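Local coordinates for protein pyruvate carboxylase n-terminal domain (Aquifex aeolicus, PDB 1ULZ) that forms the biotin carboxylase subunit of a pyruvate carboxylase, with an ATP-grasp domain set between an N-terminal Rossmann-like domain and a C-terminal biotin carboxylase domain, at residues I276-Q279 and L283-I286; G166-R171 and S184-K189; V2-V7 and A45-M50. The protein carries 1 engineered substitution. All coordinates share one frame; numbering follows the deposited sequence.

Contact 1 (I276-Q279 and L283-I286); sequences IADQ and LYFI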
ATOM      1  N   ILE A 276      29.997  -1.835  -0.360  1.00 28.41           N
ATOM      2  CA  ILE A 276      30.077  -3.203   0.127  1.00 29.57           C
ATOM      3  C   ILE A 276      30.413  -2.995   1.590  1.00 29.63           C
ATOM      4  O   ILE A 276      31.229  -2.138   1.927  1.00 30.66           O
ATOM      5  CB  ILE A 276      31.185  -4.035  -0.549  1.00 30.30           C
ATOM      6  CG1 ILE A 276      32.526  -3.315  -0.462  1.00 32.11           C
ATOM      7  CG2 ILE A 276      30.813  -4.316  -1.985  1.00 31.46           C
ATOM      8  CD1 ILE A 276      33.638  -4.074  -1.133  1.00 31.86           C
ATOM      9  N   ALA A 277      29.763  -3.743   2.470  1.00 30.87           N
ATOM     10  CA  ALA A 277      30.018  -3.589   3.895  1.00 31.58           C
ATOM     11  C   ALA A 277      30.682  -4.834   4.439  1.00 32.67           C
ATOM     12  O   ALA A 277      30.400  -5.942   3.980  1.00 31.73           O
ATOM     13  CB  ALA A 277      28.715  -3.331   4.634  1.00 30.49           C
ATOM     14  N   ASP A 278      31.569  -4.656   5.413  1.00 33.62           N
ATOM     15  CA  ASP A 278      32.235  -5.803   6.006  1.00 35.92           C
ATOM     16  C   ASP A 278      31.435  -6.212   7.234  1.00 37.24           C
ATOM     17  O   ASP A 278      30.436  -5.569   7.576  1.00 35.25           O
ATOM     18  CB  ASP A 278      33.688  -5.474   6.391  1.00 36.45           C
ATOM     19  CG  ASP A 278      33.793  -4.388   7.445  1.00 36.18           C
ATOM     20  OD1 ASP A 278      32.857  -4.240   8.256  1.00 37.51           O
ATOM     21  OD2 ASP A 278      34.829  -3.689   7.483  1.00 38.76           O
ATOM     22  N   GLN A 279      31.877  -7.280   7.891  1.00 39.36           N
ATOM     23  CA  GLN A 279      31.195  -7.797   9.072  1.00 42.46           C
ATOM     24  C   GLN A 279      31.023  -6.783  10.192  1.00 42.33           C
ATOM     25  O   GLN A 279      30.151  -6.939  11.041  1.00 43.22           O
ATOM     26  CB  GLN A 279      31.943  -9.024   9.617  1.00 44.36           C
ATOM     27  CG  GLN A 279      31.943 -10.220   8.673  1.00 48.28           C
ATOM     28  CD  GLN A 279      32.616 -11.441   9.281  1.00 50.28           C
ATOM     29  OE1 GLN A 279      32.970 -12.389   8.572  1.00 51.38           O
ATOM     30  NE2 GLN A 279      32.792 -11.426  10.601  1.00 51.08           N
ATOM     31  N   LEU A 283      31.714   0.620   5.421  1.00 28.51           N
ATOM     32  CA  LEU A 283      31.373   0.672   4.003  1.00 26.77           C
ATOM     33  C   LEU A 283      32.520   1.125   3.109  1.00 25.19           C
ATOM     34  O   LEU A 283      33.369   1.913   3.516  1.00 24.67           O
ATOM     35  CB  LEU A 283      30.180   1.605   3.775  1.00 25.10           C
ATOM     36  CG  LEU A 283      28.935   1.386   4.636  1.00 27.67           C
ATOM     37  CD1 LEU A 283      27.806   2.279   4.138  1.00 23.70           C
ATOM     38  CD2 LEU A 283      28.517  -0.070   4.575  1.00 26.74           C
ATOM     39  N   TYR A 284      32.521   0.616   1.880  1.00 24.77           N
ATOM     40  CA  TYR A 284      33.528   0.962   0.887  1.00 25.38           C
ATOM     41  C   TYR A 284      32.801   1.169  -0.447  1.00 24.99           C
ATOM     42  O   TYR A 284      32.124   0.268  -0.941  1.00 24.04           O
ATOM     43  CB  TYR A 284      34.562  -0.158   0.750  1.00 24.47           C
ATOM     44  CG  TYR A 284      35.135  -0.651   2.061  1.00 26.55           C
ATOM     45  CD1 TYR A 284      34.486  -1.636   2.800  1.00 27.25           C
ATOM     46  CD2 TYR A 284      36.340  -0.154   2.547  1.00 26.87           C
ATOM     47  CE1 TYR A 284      35.019  -2.118   3.978  1.00 27.17           C
ATOM     48  CE2 TYR A 284      36.882  -0.631   3.732  1.00 25.77           C
ATOM     49  CZ  TYR A 284      36.220  -1.614   4.441  1.00 27.74           C
ATOM     50  OH  TYR A 284      36.764  -2.111   5.608  1.00 29.29           O
ATOM     51  N   PHE A 285      32.941   2.360  -1.017  1.00 26.55           N
ATOM     52  CA  PHE A 285      32.284   2.699  -2.277  1.00 27.20           C
ATOM     53  C   PHE A 285      32.752   1.853  -3.452  1.00 27.34           C
ATOM     54  O   PHE A 285      33.945   1.609  -3.622  1.00 27.84           O
ATOM     55  CB  PHE A 285      32.488   4.185  -2.581  1.00 27.50           C
ATOM     56  CG  PHE A 285      31.944   4.620  -3.912  1.00 27.10           C
ATOM     57  CD1 PHE A 285      32.702   4.490  -5.065  1.00 27.46           C
ATOM     58  CD2 PHE A 285      30.678   5.173  -4.008  1.00 27.98           C
ATOM     59  CE1 PHE A 285      32.210   4.908  -6.291  1.00 28.38           C
ATOM     60  CE2 PHE A 285      30.177   5.594  -5.232  1.00 27.55           C
ATOM     61  CZ  PHE A 285      30.942   5.463  -6.375  1.00 27.55           C
ATOM     62  N   ILE A 286      31.790   1.412  -4.259  1.00 27.00           N
ATOM     63  CA  ILE A 286      32.056   0.585  -5.431  1.00 26.53           C
ATOM     64  C   ILE A 286      31.719   1.325  -6.723  1.00 28.01           C
ATOM     65  O   ILE A 286      32.544   1.400  -7.636  1.00 27.23           O
ATOM     66  CB  ILE A 286      31.222  -0.713  -5.398  1.00 27.41           C
ATOM     67  CG1 ILE A 286      31.630  -1.576  -4.201  1.00 28.01           C
ATOM     68  CG2 ILE A 286      31.410  -1.477  -6.699  1.00 27.45           C
ATOM     69  CD1 ILE A 286      33.069  -2.042  -4.250  1.00 28.37           C
TER
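An antiparallel hairpin joins I276-Q279 to L283-I286, where strand 269-277 turns back into strand 283-289, the outermost strand at one end of the long antiparallel sheet of this chain. I276 and Y284 form its hydrogen-bonded pair: I276 N reaches Y284 O at 3.0 Å, and Y284 N returns to I276 O at the same length. That carbonyl oxygen, I276 O, also takes a CA-H contact from L283 CA at 3.5 Å.

One face carries the larger apolar meeting. I276 splits its branches, with CG1 lying against Y284 CB (3.9 Å) and CG2 packing on I286 CG1 at 3.6 Å, each pair of side chains crossing at about a right angle; V130 also touches I276 and Y284. The other face holds the non-hydrogen-bonded pair, whose tight contact is A277 CB to L283 CD2 at 3.3 Å, backed by I208 of the next strand, 206-214.

Where the strand ends, D278 ties the turn together. Its CG stands between the backbone N and carbonyl carbon (chi1 63°), which lifts the carboxylate beside the Y284 ring, the two planes 69° apart. Y284 OH donates to D278 OD2 at 3.1 Å, arriving on the anti side and 26° out of the carboxylate plane. D278 OD1 accepts the backbone N of E280, an Asx turn, and that of N282. The result is a beta hairpin whose turn contains an Asx turn at D278, at the edge of the antiparallel sheet in the ATP-grasp domain.

Contact 2 (G166-R171 and S184-K189); sequences GIRICR and SREAEK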
ATOM      1  N   GLY A 166      44.588 -15.521 -11.701  1.00 24.31           N
ATOM      2  CA  GLY A 166      43.647 -15.753 -10.619  1.00 23.45           C
ATOM      3  C   GLY A 166      44.014 -14.970  -9.372  1.00 24.97           C
ATOM      4  O   GLY A 166      45.199 -14.796  -9.069  1.00 23.91           O
ATOM      5  N   ILE A 167      43.003 -14.483  -8.655  1.00 24.78           N
ATOM      6  CA  ILE A 167      43.217 -13.722  -7.426  1.00 24.72           C
ATOM      7  C   ILE A 167      43.724 -14.665  -6.342  1.00 23.95           C
ATOM      8  O   ILE A 167      43.303 -15.815  -6.270  1.00 23.49           O
ATOM      9  CB  ILE A 167      41.901 -13.045  -6.945  1.00 26.74           C
ATOM     10  CG1 ILE A 167      41.702 -11.708  -7.663  1.00 28.85           C
ATOM     11  CG2 ILE A 167      41.941 -12.812  -5.445  1.00 25.98           C
ATOM     12  CD1 ILE A 167      41.687 -11.802  -9.163  1.00 30.20           C
ATOM     13  N   ARG A 168      44.636 -14.184  -5.506  1.00 23.66           N
ATOM     14  CA  ARG A 168      45.181 -15.011  -4.439  1.00 25.00           C
ATOM     15  C   ARG A 168      44.885 -14.420  -3.061  1.00 24.17           C
ATOM     16  O   ARG A 168      45.319 -13.317  -2.740  1.00 24.21           O
ATOM     17  CB  ARG A 168      46.694 -15.166  -4.616  1.00 26.28           C
ATOM     18  CG  ARG A 168      47.133 -15.721  -5.972  1.00 29.80           C
ATOM     19  CD  ARG A 168      48.651 -15.558  -6.150  1.00 33.56           C
ATOM     20  NE  ARG A 168      49.141 -15.980  -7.466  1.00 35.63           N
ATOM     21  CZ  ARG A 168      49.257 -17.248  -7.834  1.00 34.15           C
ATOM     22  NH1 ARG A 168      48.913 -18.197  -6.982  1.00 35.86           N
ATOM     23  NH2 ARG A 168      49.727 -17.565  -9.032  1.00 31.86           N
ATOM     24  N   ILE A 169      44.147 -15.164  -2.247  1.00 24.63           N
ATOM     25  CA  ILE A 169      43.811 -14.710  -0.905  1.00 24.90           C
ATOM     26  C   ILE A 169      44.975 -14.984   0.048  1.00 23.98           C
ATOM     27  O   ILE A 169      45.508 -16.090   0.087  1.00 23.59           O
ATOM     28  CB  ILE A 169      42.557 -15.433  -0.377  1.00 24.38           C
ATOM     29  CG1 ILE A 169      41.374 -15.170  -1.306  1.00 27.07           C
ATOM     30  CG2 ILE A 169      42.225 -14.950   1.016  1.00 24.54           C
ATOM     31  CD1 ILE A 169      40.114 -15.919  -0.896  1.00 27.77           C
ATOM     32  N   CYS A 170      45.373 -13.962   0.795  1.00 23.85           N
ATOM     33  CA  CYS A 170      46.462 -14.073   1.765  1.00 24.19           C
ATOM     34  C   CYS A 170      45.856 -13.749   3.138  1.00 23.52           C
ATOM     35  O   CYS A 170      45.443 -12.616   3.384  1.00 22.60           O
ATOM     36  CB  CYS A 170      47.571 -13.066   1.436  1.00 23.54           C
ATOM     37  SG  CYS A 170      48.070 -12.998  -0.313  1.00 27.63           S
ATOM     38  N   ARG A 171      45.811 -14.737   4.027  1.00 23.07           N
ATOM     39  CA  ARG A 171      45.215 -14.545   5.348  1.00 24.20           C
ATOM     40  C   ARG A 171      46.174 -14.150   6.472  1.00 23.81           C
ATOM     41  O   ARG A 171      45.746 -13.843   7.583  1.00 23.32           O
ATOM     42  CB  ARG A 171      44.431 -15.802   5.736  1.00 26.04           C
ATOM     43  CG  ARG A 171      43.246 -16.065   4.801  1.00 29.06           C
ATOM     44  CD  ARG A 171      42.360 -17.217   5.268  1.00 29.82           C
ATOM     45  NE  ARG A 171      41.259 -17.456   4.331  1.00 31.77           N
ATOM     46  CZ  ARG A 171      40.172 -16.693   4.235  1.00 32.92           C
ATOM     47  NH1 ARG A 171      40.019 -15.631   5.023  1.00 31.59           N
ATOM     48  NH2 ARG A 171      39.234 -16.986   3.341  1.00 31.87           N
ATOM     49  N   SER A 184      55.365 -13.932  -8.754  1.00 32.34           N
ATOM     50  CA  SER A 184      56.482 -13.323  -9.472  1.00 35.26           C
ATOM     51  C   SER A 184      57.267 -14.393 -10.210  1.00 36.58           C
ATOM     52  O   SER A 184      57.931 -14.120 -11.214  1.00 37.61           O
ATOM     53  CB  SER A 184      57.393 -12.549  -8.506  1.00 35.06           C
ATOM     54  OG  SER A 184      57.830 -13.357  -7.428  1.00 38.90           O
ATOM     55  N   ARG A 185      57.167 -15.619  -9.716  1.00 36.88           N
ATOM     56  CA  ARG A 185      57.845 -16.753 -10.316  1.00 37.95           C
ATOM     57  C   ARG A 185      57.175 -17.029 -11.657  1.00 37.98           C
ATOM     58  O   ARG A 185      57.841 -17.208 -12.681  1.00 37.34           O
ATOM     59  CB  ARG A 185      57.714 -17.950  -9.382  1.00 40.27           C
ATOM     60  CG  ARG A 185      58.393 -19.203  -9.839  1.00 43.98           C
ATOM     61  CD  ARG A 185      58.420 -20.194  -8.686  1.00 46.66           C
ATOM     62  NE  ARG A 185      59.234 -19.708  -7.574  1.00 48.29           N
ATOM     63  CZ  ARG A 185      58.868 -19.765  -6.295  1.00 50.00           C
ATOM     64  NH1 ARG A 185      57.689 -20.286  -5.958  1.00 50.09           N
ATOM     65  NH2 ARG A 185      59.681 -19.305  -5.348  1.00 50.27           N
ATOM     66  N   GLU A 186      55.847 -17.033 -11.651  1.00 37.20           N
ATOM     67  CA  GLU A 186      55.085 -17.275 -12.870  1.00 36.42           C
ATOM     68  C   GLU A 186      55.307 -16.173 -13.895  1.00 37.16           C
ATOM     69  O   GLU A 186      55.301 -16.428 -15.098  1.00 37.40           O
ATOM     70  CB  GLU A 186      53.594 -17.394 -12.539  1.00 34.46           C
ATOM     71  CG  GLU A 186      53.276 -18.608 -11.687  1.00 32.39           C
ATOM     72  CD  GLU A 186      51.827 -18.677 -11.287  1.00 31.35           C
ATOM     73  OE1 GLU A 186      51.452 -19.638 -10.577  1.00 28.90           O
ATOM     74  OE2 GLU A 186      51.066 -17.763 -11.680  1.00 31.71           O
ATOM     75  N   ALA A 187      55.511 -14.946 -13.424  1.00 38.07           N
ATOM     76  CA  ALA A 187      55.733 -13.826 -14.332  1.00 40.05           C
ATOM     77  C   ALA A 187      57.101 -13.918 -15.020  1.00 41.52           C
ATOM     78  O   ALA A 187      57.219 -13.673 -16.218  1.00 41.47           O
ATOM     79  CB  ALA A 187      55.612 -12.498 -13.569  1.00 39.63           C
ATOM     80  N   GLU A 188      58.135 -14.266 -14.263  1.00 43.48           N
ATOM     81  CA  GLU A 188      59.474 -14.380 -14.834  1.00 47.26           C
ATOM     82  C   GLU A 188      59.537 -15.422 -15.955  1.00 47.82           C
ATOM     83  O   GLU A 188      60.138 -15.180 -17.015  1.00 47.32           O
ATOM     84  CB  GLU A 188      60.484 -14.741 -13.737  1.00 49.83           C
ATOM     85  CG  GLU A 188      60.571 -13.702 -12.615  1.00 53.85           C
ATOM     86  CD  GLU A 188      61.666 -14.011 -11.604  1.00 56.93           C
ATOM     87  OE1 GLU A 188      62.845 -14.136 -12.030  1.00 58.35           O
ATOM     88  OE2 GLU A 188      61.350 -14.123 -10.387  1.00 57.36           O
ATOM     89  N   LYS A 189      58.912 -16.576 -15.727  1.00 48.25           N
ATOM     90  CA  LYS A 189      58.911 -17.649 -16.714  1.00 49.07           C
ATOM     91  C   LYS A 189      58.222 -17.231 -18.007  1.00 49.01           C
ATOM     92  O   LYS A 189      58.435 -17.841 -19.059  1.00 48.68           O
ATOM     93  CB  LYS A 189      58.215 -18.889 -16.152  1.00 49.12           C
ATOM     94  CG  LYS A 189      58.820 -19.415 -14.866  1.00 51.34           C
ATOM     95  CD  LYS A 189      58.185 -20.757 -14.487  1.00 53.47           C
ATOM     96  CE  LYS A 189      58.702 -21.236 -13.138  1.00 54.68           C
ATOM     97  NZ  LYS A 189      58.146 -22.580 -12.779  1.00 56.66           N
TER
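R168 reaches from its strand to lay the NH2 end of its guanidinium against the carboxylate of E186, the sole pair that meets between G166-R171 and S184-K189. The setting is the small alpha/beta unit of the ATP-grasp domain, which in relatives forms a mobile lid: strand 168-170 edges a three-stranded antiparallel sheet, and the chain passes directly from it into helix 173-189. The backbones stay well apart, the nearest CA atoms, of R168 and S184, being 12.5 Å from each other, so two long side chains must cover the distance. Both are extended and come from opposite directions, R168 straight from CG to NE (chi3 -176°) along N179, Q182 and A183 of the helix.

In this surface salt bridge a single nitrogen, R168 NH2, faces both oxygens of E186, nearest OE2 and with OE1 at 3.1 Å. The carboxylate has further partners that should fix its rotation: Q182 NE2, from one turn earlier in the helix, bonds OE1, while the amide of G164 bonds OE2. E186 therefore links helix, strand and the loop before the strand. R168 NH2 stands 3.0 Å from E186 OE2, which lies at the guanidinium edge, in its plane, while the carboxylate itself is turned 61° from that plane.

Contact 3 (V2-V7 and A45-M50); sequences VNKVLV and ADEAYM. Engineered in segment 2-7: V2 (natural residue Phe).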
ATOM      1  N   VAL A   2       8.596  20.867 -18.187  1.00 45.43           N
ATOM      2  CA  VAL A   2       7.935  19.579 -18.377  1.00 39.58           C
ATOM      3  C   VAL A   2       6.435  19.781 -18.558  1.00 36.30           C
ATOM      4  O   VAL A   2       5.739  20.129 -17.613  1.00 35.64           O
ATOM      5  CB  VAL A   2       8.155  18.664 -17.148  1.00 38.28           C
ATOM      6  CG1 VAL A   2       7.627  17.274 -17.433  1.00 38.94           C
ATOM      7  CG2 VAL A   2       9.627  18.606 -16.793  1.00 38.05           C
ATOM      8  N   ASN A   3       5.940  19.556 -19.771  1.00 33.34           N
ATOM      9  CA  ASN A   3       4.518  19.714 -20.065  1.00 30.98           C
ATOM     10  C   ASN A   3       3.932  18.424 -20.624  1.00 28.79           C
ATOM     11  O   ASN A   3       2.718  18.210 -20.590  1.00 28.69           O
ATOM     12  CB  ASN A   3       4.314  20.841 -21.074  1.00 32.42           C
ATOM     13  CG  ASN A   3       4.699  22.189 -20.511  1.00 35.21           C
ATOM     14  OD1 ASN A   3       3.917  22.829 -19.801  1.00 35.41           O
ATOM     15  ND2 ASN A   3       5.928  22.618 -20.797  1.00 36.12           N
ATOM     16  N   LYS A   4       4.805  17.583 -21.167  1.00 25.92           N
ATOM     17  CA  LYS A   4       4.414  16.297 -21.723  1.00 24.93           C
ATOM     18  C   LYS A   4       5.619  15.381 -21.606  1.00 23.69           C
ATOM     19  O   LYS A   4       6.710  15.701 -22.091  1.00 23.11           O
ATOM     20  CB  LYS A   4       3.995  16.427 -23.189  1.00 24.78           C
ATOM     21  CG  LYS A   4       3.644  15.086 -23.822  1.00 26.57           C
ATOM     22  CD  LYS A   4       3.167  15.205 -25.274  1.00 26.63           C
ATOM     23  CE  LYS A   4       1.737  15.718 -25.365  1.00 26.75           C
ATOM     24  NZ  LYS A   4       1.251  15.725 -26.780  1.00 24.34           N
ATOM     25  N   VAL A   5       5.413  14.241 -20.962  1.00 21.30           N
ATOM     26  CA  VAL A   5       6.483  13.285 -20.745  1.00 20.42           C
ATOM     27  C   VAL A   5       6.454  12.032 -21.612  1.00 21.18           C
ATOM     28  O   VAL A   5       5.461  11.308 -21.661  1.00 22.65           O
ATOM     29  CB  VAL A   5       6.518  12.843 -19.269  1.00 20.76           C
ATOM     30  CG1 VAL A   5       7.586  11.770 -19.065  1.00 17.74           C
ATOM     31  CG2 VAL A   5       6.779  14.059 -18.381  1.00 17.46           C
ATOM     32  N   LEU A   6       7.556  11.782 -22.302  1.00 21.73           N
ATOM     33  CA  LEU A   6       7.673  10.594 -23.123  1.00 22.03           C
ATOM     34  C   LEU A   6       8.476   9.616 -22.275  1.00 22.52           C
ATOM     35  O   LEU A   6       9.574   9.939 -21.805  1.00 22.73           O
ATOM     36  CB  LEU A   6       8.403  10.905 -24.432  1.00 22.02           C
ATOM     37  CG  LEU A   6       8.556   9.739 -25.421  1.00 23.54           C
ATOM     38  CD1 LEU A   6       8.798  10.283 -26.820  1.00 25.45           C
ATOM     39  CD2 LEU A   6       9.699   8.833 -24.992  1.00 24.26           C
ATOM     40  N   VAL A   7       7.911   8.435 -22.057  1.00 22.35           N
ATOM     41  CA  VAL A   7       8.565   7.403 -21.262  1.00 21.47           C
ATOM     42  C   VAL A   7       9.379   6.500 -22.180  1.00 21.86           C
ATOM     43  O   VAL A   7       8.822   5.698 -22.935  1.00 23.01           O
ATOM     44  CB  VAL A   7       7.518   6.555 -20.506  1.00 22.80           C
ATOM     45  CG1 VAL A   7       8.211   5.552 -19.603  1.00 21.23           C
ATOM     46  CG2 VAL A   7       6.593   7.466 -19.700  1.00 21.82           C
ATOM     47  N   ALA A  45      -0.890   4.915 -21.094  1.00 21.55           N
ATOM     48  CA  ALA A  45      -0.437   6.206 -21.607  1.00 22.89           C
ATOM     49  C   ALA A  45      -1.526   6.951 -22.385  1.00 23.91           C
ATOM     50  O   ALA A  45      -2.462   6.336 -22.906  1.00 25.00           O
ATOM     51  CB  ALA A  45       0.787   6.013 -22.488  1.00 22.23           C
ATOM     52  N   ASP A  46      -1.406   8.276 -22.453  1.00 24.56           N
ATOM     53  CA  ASP A  46      -2.370   9.097 -23.187  1.00 25.47           C
ATOM     54  C   ASP A  46      -2.126   8.944 -24.689  1.00 25.07           C
ATOM     55  O   ASP A  46      -3.060   8.976 -25.482  1.00 26.66           O
ATOM     56  CB  ASP A  46      -2.245  10.572 -22.785  1.00 25.56           C
ATOM     57  CG  ASP A  46      -2.380  10.779 -21.286  1.00 29.72           C
ATOM     58  OD1 ASP A  46      -1.373  11.130 -20.639  1.00 29.72           O
ATOM     59  OD2 ASP A  46      -3.493  10.578 -20.750  1.00 29.51           O
ATOM     60  N   GLU A  47      -0.857   8.785 -25.057  1.00 24.89           N
ATOM     61  CA  GLU A  47      -0.419   8.592 -26.442  1.00 25.09           C
ATOM     62  C   GLU A  47       0.532   7.409 -26.407  1.00 23.62           C
ATOM     63  O   GLU A  47       1.259   7.238 -25.433  1.00 24.32           O
ATOM     64  CB  GLU A  47       0.383   9.790 -26.958  1.00 24.35           C
ATOM     65  CG  GLU A  47      -0.401  10.993 -27.380  1.00 26.92           C
ATOM     66  CD  GLU A  47       0.507  12.104 -27.875  1.00 25.78           C
ATOM     67  OE1 GLU A  47       0.876  12.984 -27.070  1.00 26.32           O
ATOM     68  OE2 GLU A  47       0.867  12.087 -29.070  1.00 24.87           O
ATOM     69  N   ALA A  48       0.554   6.611 -27.468  1.00 22.88           N
ATOM     70  CA  ALA A  48       1.448   5.459 -27.518  1.00 23.87           C
ATOM     71  C   ALA A  48       1.846   5.163 -28.962  1.00 23.53           C
ATOM     72  O   ALA A  48       0.993   5.076 -29.847  1.00 23.14           O
ATOM     73  CB  ALA A  48       0.771   4.240 -26.881  1.00 22.41           C
ATOM     74  N   TYR A  49       3.143   5.009 -29.200  1.00 22.54           N
ATOM     75  CA  TYR A  49       3.623   4.747 -30.547  1.00 23.57           C
ATOM     76  C   TYR A  49       4.528   3.533 -30.666  1.00 24.15           C
ATOM     77  O   TYR A  49       5.467   3.357 -29.891  1.00 23.69           O
ATOM     78  CB  TYR A  49       4.356   5.973 -31.099  1.00 22.61           C
ATOM     79  CG  TYR A  49       3.516   7.228 -31.117  1.00 23.48           C
ATOM     80  CD1 TYR A  49       3.438   8.050 -30.002  1.00 22.25           C
ATOM     81  CD2 TYR A  49       2.769   7.570 -32.241  1.00 23.46           C
ATOM     82  CE1 TYR A  49       2.638   9.181 -30.001  1.00 22.91           C
ATOM     83  CE2 TYR A  49       1.965   8.697 -32.252  1.00 23.83           C
ATOM     84  CZ  TYR A  49       1.902   9.499 -31.130  1.00 23.85           C
ATOM     85  OH  TYR A  49       1.104  10.616 -31.134  1.00 22.15           O
ATOM     86  N   MET A  50       4.220   2.696 -31.651  1.00 23.86           N
ATOM     87  CA  MET A  50       4.992   1.498 -31.933  1.00 25.74           C
ATOM     88  C   MET A  50       6.157   1.943 -32.810  1.00 25.38           C
ATOM     89  O   MET A  50       5.946   2.460 -33.907  1.00 26.24           O
ATOM     90  CB  MET A  50       4.118   0.494 -32.690  1.00 25.80           C
ATOM     91  CG  MET A  50       4.828  -0.776 -33.125  1.00 27.55           C
ATOM     92  SD  MET A  50       3.745  -1.738 -34.215  1.00 34.37           S
ATOM     93  CE  MET A  50       4.134  -0.990 -35.770  1.00 31.41           C
TER
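K4 and E47 carry the contact between V2-V7 and A45-M50, a surface salt bridge at a parallel Rossmann-like sheet. The first segment starts at V2, an engineered residue, and N3, whose ND2 bonds D75 OD1. D75 also receives the backbone N of K4 through its OD2, which holds the approach to the strand in place.

At K4 the side chain leaves with CG opposite the backbone N (chi1 177°) and then bends at its third torsion (chi3 -76°), which carries NZ over to the glutamate. NZ donates to E47 OE1 at 2.8 Å, on the syn side and 25° out of the carboxylate plane. The aliphatic part follows, K4 CE lying 3.3 Å from the same E47 OE1, and the two chains cross at about a right angle. Between them runs strand 28-32, whose V29 touches both side chains, so the bridge spans one intervening strand.

Beyond K4 the segment enters strand 5-7. V5 and V7 turn to helix 11-24 and share backbone bonds with V29, while the L6 side chain touches A69 of helix 62-71, and its backbone bonds those of A76 and H78 in strand 76-78.

On the partner strand, Y49 OH donates to the anti lone pair of E47 OE2, a separation of 2.5 Å that is probably somewhat underestimated. K4 NZ has a second acceptor in V72 O. One carboxylate thus meets an ammonium and a phenol through different oxygens, which would probably favour its charged form and restrain its rotation, while the ammonium is shared between a charge and a backbone carbonyl.

In the fold
The three contacts follow one another along the chain without interleaving: contact 3 closes first, then contact 2, then contact 1. Contact 3 belongs to the N-terminal Rossmann-like region and its parallel sheet, on the opposite side of the chain's centre from the other two; its centre is about 56 Å from that of contact 2 and about 40 Å from that of contact 1. Contacts 1 and 2 both belong to the ATP-grasp region, with centres about 25 Å apart and nearest atoms about 9 Å apart, yet they involve separate antiparallel sheets. The contacts thus lie in three different sheets and do not touch, so each is a local feature of its own part of the fold.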